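Local coordinates for protein 3'-5' exonuclease crn-4 (Caenorhabditis elegans, PDB 3CG7) that degrades RNA and DNA from the 3' end as a metal-dependent exonuclease and takes part in apoptotic DNA breakdown, at residues N34-C39 against E234-F239. Residues are numbered along the deposited sequence; the frame is centred on the assembly and turned at random.
Sequences NQDYPC and EWRSSF
Gln35 and Asp36, in the Asx turn that Asn34 opens between strands 20-28 and 41-50 of the RNase H-like exonuclease fold, meet Trp235 and Arg236, in a 3-10 turn just before helix 239-249, and Phe239, its first residue. One backbone bond sets the register: Gln35 N gives its hydrogen to Arg236 O at 2.8 Å. The turn itself is held by Asn34 OD1, which accepts from Asp36 N at 3.1 Å, the donor standing above the amide plane.

The arginine chain, extended from CG to NE, lies alongside the aspartate and brings NE to Asp36 OD2 at 3.0 Å, on the anti side of the carboxylate; the bond from NH2 is weak. Asp36 also accepts from the backbone nitrogens of His300 and Phe301, and a short acid suits a place with so many donors, which probably favour its ionised form. Asp297 forms a second salt bridge with the arginine.

Trp235 packs CH2 3.6 Å from Asp36 CB, and its flat indole offers Arg236 CG a surface over the ring centre. Gln35, bent at chi2 (74°), turns its amide almost perpendicular to the Phe239 ring, its oxygen OE1 suiting the C-H edge, 3.3 Å from Phe239 CD2.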
ATOM      1  N   ASN A  34       2.216 -10.190  -5.122  1.00 47.08           N
ATOM      2  CA  ASN A  34       3.450  -9.967  -4.382  1.00 46.55           C
ATOM      3  C   ASN A  34       3.408 -10.558  -2.982  1.00 46.48           C
ATOM      4  O   ASN A  34       2.606 -10.157  -2.131  1.00 46.57           O
ATOM      5  CB  ASN A  34       3.792  -8.481  -4.297  1.00 46.33           C
ATOM      6  CG  ASN A  34       5.083  -8.229  -3.543  1.00 45.98           C
ATOM      7  OD1 ASN A  34       6.048  -8.997  -3.662  1.00 46.73           O
ATOM      8  ND2 ASN A  34       5.111  -7.160  -2.757  1.00 43.70           N
ATOM      9  N   GLN A  35       4.314 -11.488  -2.743  1.00 46.15           N
ATOM     10  CA  GLN A  35       4.359 -12.199  -1.484  1.00 45.86           C
ATOM     11  C   GLN A  35       5.374 -11.592  -0.509  1.00 44.75           C
ATOM     12  O   GLN A  35       5.418 -11.978   0.658  1.00 44.74           O
ATOM     13  CB  GLN A  35       4.657 -13.668  -1.758  1.00 46.30           C
ATOM     14  CG  GLN A  35       3.971 -14.614  -0.809  1.00 48.96           C
ATOM     15  CD  GLN A  35       2.490 -14.759  -1.054  1.00 50.92           C
ATOM     16  OE1 GLN A  35       1.736 -15.017  -0.120  1.00 53.00           O
ATOM     17  NE2 GLN A  35       2.063 -14.604  -2.308  1.00 51.00           N
ATOM     18  N   ASP A  36       6.186 -10.649  -0.988  1.00 43.52           N
ATOM     19  CA  ASP A  36       7.133  -9.930  -0.132  1.00 42.20           C
ATOM     20  C   ASP A  36       6.402  -8.701   0.388  1.00 41.71           C
ATOM     21  O   ASP A  36       6.655  -7.565  -0.036  1.00 41.46           O
ATOM     22  CB  ASP A  36       8.411  -9.556  -0.901  1.00 41.77           C
ATOM     23  CG  ASP A  36       9.512  -8.976  -0.000  1.00 41.27           C
ATOM     24  OD1 ASP A  36       9.296  -8.824   1.222  1.00 39.78           O
ATOM     25  OD2 ASP A  36      10.607  -8.660  -0.527  1.00 40.64           O
ATOM     26  N   TYR A  37       5.474  -8.958   1.303  1.00 40.93           N
ATOM     27  CA  TYR A  37       4.494  -7.976   1.712  1.00 40.34           C
ATOM     28  C   TYR A  37       4.361  -7.941   3.227  1.00 39.81           C
ATOM     29  O   TYR A  37       4.229  -8.983   3.865  1.00 39.88           O
ATOM     30  CB  TYR A  37       3.149  -8.284   1.058  1.00 40.44           C
ATOM     31  CG  TYR A  37       2.173  -7.130   1.121  1.00 41.75           C
ATOM     32  CD1 TYR A  37       2.092  -6.197   0.075  1.00 40.39           C
ATOM     33  CD2 TYR A  37       1.334  -6.959   2.227  1.00 41.54           C
ATOM     34  CE1 TYR A  37       1.212  -5.137   0.131  1.00 40.37           C
ATOM     35  CE2 TYR A  37       0.443  -5.887   2.290  1.00 42.18           C
ATOM     36  CZ  TYR A  37       0.383  -4.983   1.239  1.00 41.58           C
ATOM     37  OH  TYR A  37      -0.507  -3.925   1.305  1.00 41.90           O
ATOM     38  N   PRO A  38       4.386  -6.736   3.814  1.00 39.30           N
ATOM     39  CA  PRO A  38       4.265  -6.630   5.251  1.00 39.01           C
ATOM     40  C   PRO A  38       2.794  -6.674   5.675  1.00 38.87           C
ATOM     41  O   PRO A  38       2.202  -5.635   5.976  1.00 39.02           O
ATOM     42  CB  PRO A  38       4.871  -5.258   5.541  1.00 39.07           C
ATOM     43  CG  PRO A  38       4.629  -4.463   4.324  1.00 38.54           C
ATOM     44  CD  PRO A  38       4.497  -5.416   3.171  1.00 39.04           C
ATOM     45  N   CYS A  39       2.215  -7.871   5.683  1.00 38.78           N
ATOM     46  CA  CYS A  39       0.810  -8.060   6.060  1.00 38.62           C
ATOM     47  C   CYS A  39       0.466  -7.419   7.390  1.00 37.89           C
ATOM     48  O   CYS A  39       1.150  -7.644   8.380  1.00 37.35           O
ATOM     49  CB  CYS A  39       0.452  -9.540   6.079  1.00 38.64           C
ATOM     50  SG  CYS A  39       0.542 -10.259   4.428  1.00 41.36           S
ATOM     51  N   GLU A 234      12.616 -16.336  -7.694  1.00 64.20           N
ATOM     52  CA  GLU A 234      11.247 -15.954  -8.040  1.00 62.99           C
ATOM     53  C   GLU A 234      10.253 -16.229  -6.908  1.00 61.62           C
ATOM     54  O   GLU A 234       9.071 -16.464  -7.163  1.00 61.40           O
ATOM     55  CB  GLU A 234      10.789 -16.692  -9.309  1.00 63.32           C
ATOM     56  CG  GLU A 234      11.773 -16.660 -10.476  1.00 64.90           C
ATOM     57  CD  GLU A 234      12.132 -15.250 -10.933  1.00 67.13           C
ATOM     58  OE1 GLU A 234      11.255 -14.353 -10.902  1.00 67.92           O
ATOM     59  OE2 GLU A 234      13.301 -15.044 -11.332  1.00 68.34           O
ATOM     60  N   TRP A 235      10.728 -16.191  -5.664  1.00 60.00           N
ATOM     61  CA  TRP A 235       9.911 -16.598  -4.519  1.00 58.44           C
ATOM     62  C   TRP A 235       8.714 -15.691  -4.265  1.00 58.09           C
ATOM     63  O   TRP A 235       7.717 -16.130  -3.694  1.00 58.00           O
ATOM     64  CB  TRP A 235      10.758 -16.751  -3.249  1.00 57.66           C
ATOM     65  CG  TRP A 235      11.349 -15.486  -2.673  1.00 56.56           C
ATOM     66  CD1 TRP A 235      12.590 -14.973  -2.921  1.00 55.47           C
ATOM     67  CD2 TRP A 235      10.743 -14.611  -1.713  1.00 55.79           C
ATOM     68  NE1 TRP A 235      12.789 -13.827  -2.191  1.00 54.76           N
ATOM     69  CE2 TRP A 235      11.671 -13.581  -1.440  1.00 55.51           C
ATOM     70  CE3 TRP A 235       9.501 -14.589  -1.064  1.00 55.17           C
ATOM     71  CZ2 TRP A 235      11.395 -12.539  -0.547  1.00 56.09           C
ATOM     72  CZ3 TRP A 235       9.231 -13.555  -0.174  1.00 55.31           C
ATOM     73  CH2 TRP A 235      10.173 -12.546   0.075  1.00 55.75           C
ATOM     74  N   ARG A 236       8.816 -14.441  -4.713  1.00 57.46           N
ATOM     75  CA  ARG A 236       7.812 -13.419  -4.433  1.00 56.60           C
ATOM     76  C   ARG A 236       6.474 -13.640  -5.130  1.00 56.55           C
ATOM     77  O   ARG A 236       5.479 -13.006  -4.774  1.00 56.65           O
ATOM     78  CB  ARG A 236       8.372 -12.024  -4.735  1.00 56.28           C
ATOM     79  CG  ARG A 236       9.497 -11.619  -3.792  1.00 54.96           C
ATOM     80  CD  ARG A 236      10.100 -10.283  -4.154  1.00 52.76           C
ATOM     81  NE  ARG A 236      11.140  -9.877  -3.207  1.00 52.39           N
ATOM     82  CZ  ARG A 236      12.419 -10.248  -3.276  1.00 51.27           C
ATOM     83  NH1 ARG A 236      12.833 -11.048  -4.246  1.00 49.23           N
ATOM     84  NH2 ARG A 236      13.287  -9.823  -2.364  1.00 50.60           N
ATOM     85  N   SER A 237       6.435 -14.532  -6.113  1.00 56.40           N
ATOM     86  CA  SER A 237       5.164 -14.855  -6.767  1.00 56.57           C
ATOM     87  C   SER A 237       4.642 -16.262  -6.441  1.00 56.74           C
ATOM     88  O   SER A 237       3.748 -16.775  -7.121  1.00 56.70           O
ATOM     89  CB  SER A 237       5.239 -14.619  -8.277  1.00 56.43           C
ATOM     90  OG  SER A 237       6.345 -15.278  -8.836  1.00 56.04           O
ATOM     91  N   SER A 238       5.183 -16.860  -5.382  1.00 57.04           N
ATOM     92  CA  SER A 238       4.818 -18.216  -4.972  1.00 57.45           C
ATOM     93  C   SER A 238       4.532 -18.285  -3.473  1.00 57.43           C
ATOM     94  O   SER A 238       5.375 -17.906  -2.656  1.00 57.12           O
ATOM     95  CB  SER A 238       5.929 -19.200  -5.350  1.00 57.55           C
ATOM     96  OG  SER A 238       5.694 -20.478  -4.789  1.00 58.39           O
ATOM     97  N   PHE A 239       3.340 -18.771  -3.128  1.00 57.75           N
ATOM     98  CA  PHE A 239       2.913 -18.879  -1.733  1.00 58.12           C
ATOM     99  C   PHE A 239       3.774 -19.853  -0.924  1.00 58.22           C
ATOM    100  O   PHE A 239       4.170 -19.540   0.203  1.00 57.95           O
ATOM    101  CB  PHE A 239       1.433 -19.258  -1.635  1.00 58.34           C
ATOM    102  CG  PHE A 239       0.913 -19.299  -0.221  1.00 59.26           C
ATOM    103  CD1 PHE A 239       0.672 -20.525   0.413  1.00 59.25           C
ATOM    104  CD2 PHE A 239       0.681 -18.113   0.488  1.00 59.34           C
ATOM    105  CE1 PHE A 239       0.201 -20.569   1.730  1.00 59.48           C
ATOM    106  CE2 PHE A 239       0.214 -18.143   1.808  1.00 59.49           C
ATOM    107  CZ  PHE A 239      -0.029 -19.374   2.431  1.00 59.38           C
TER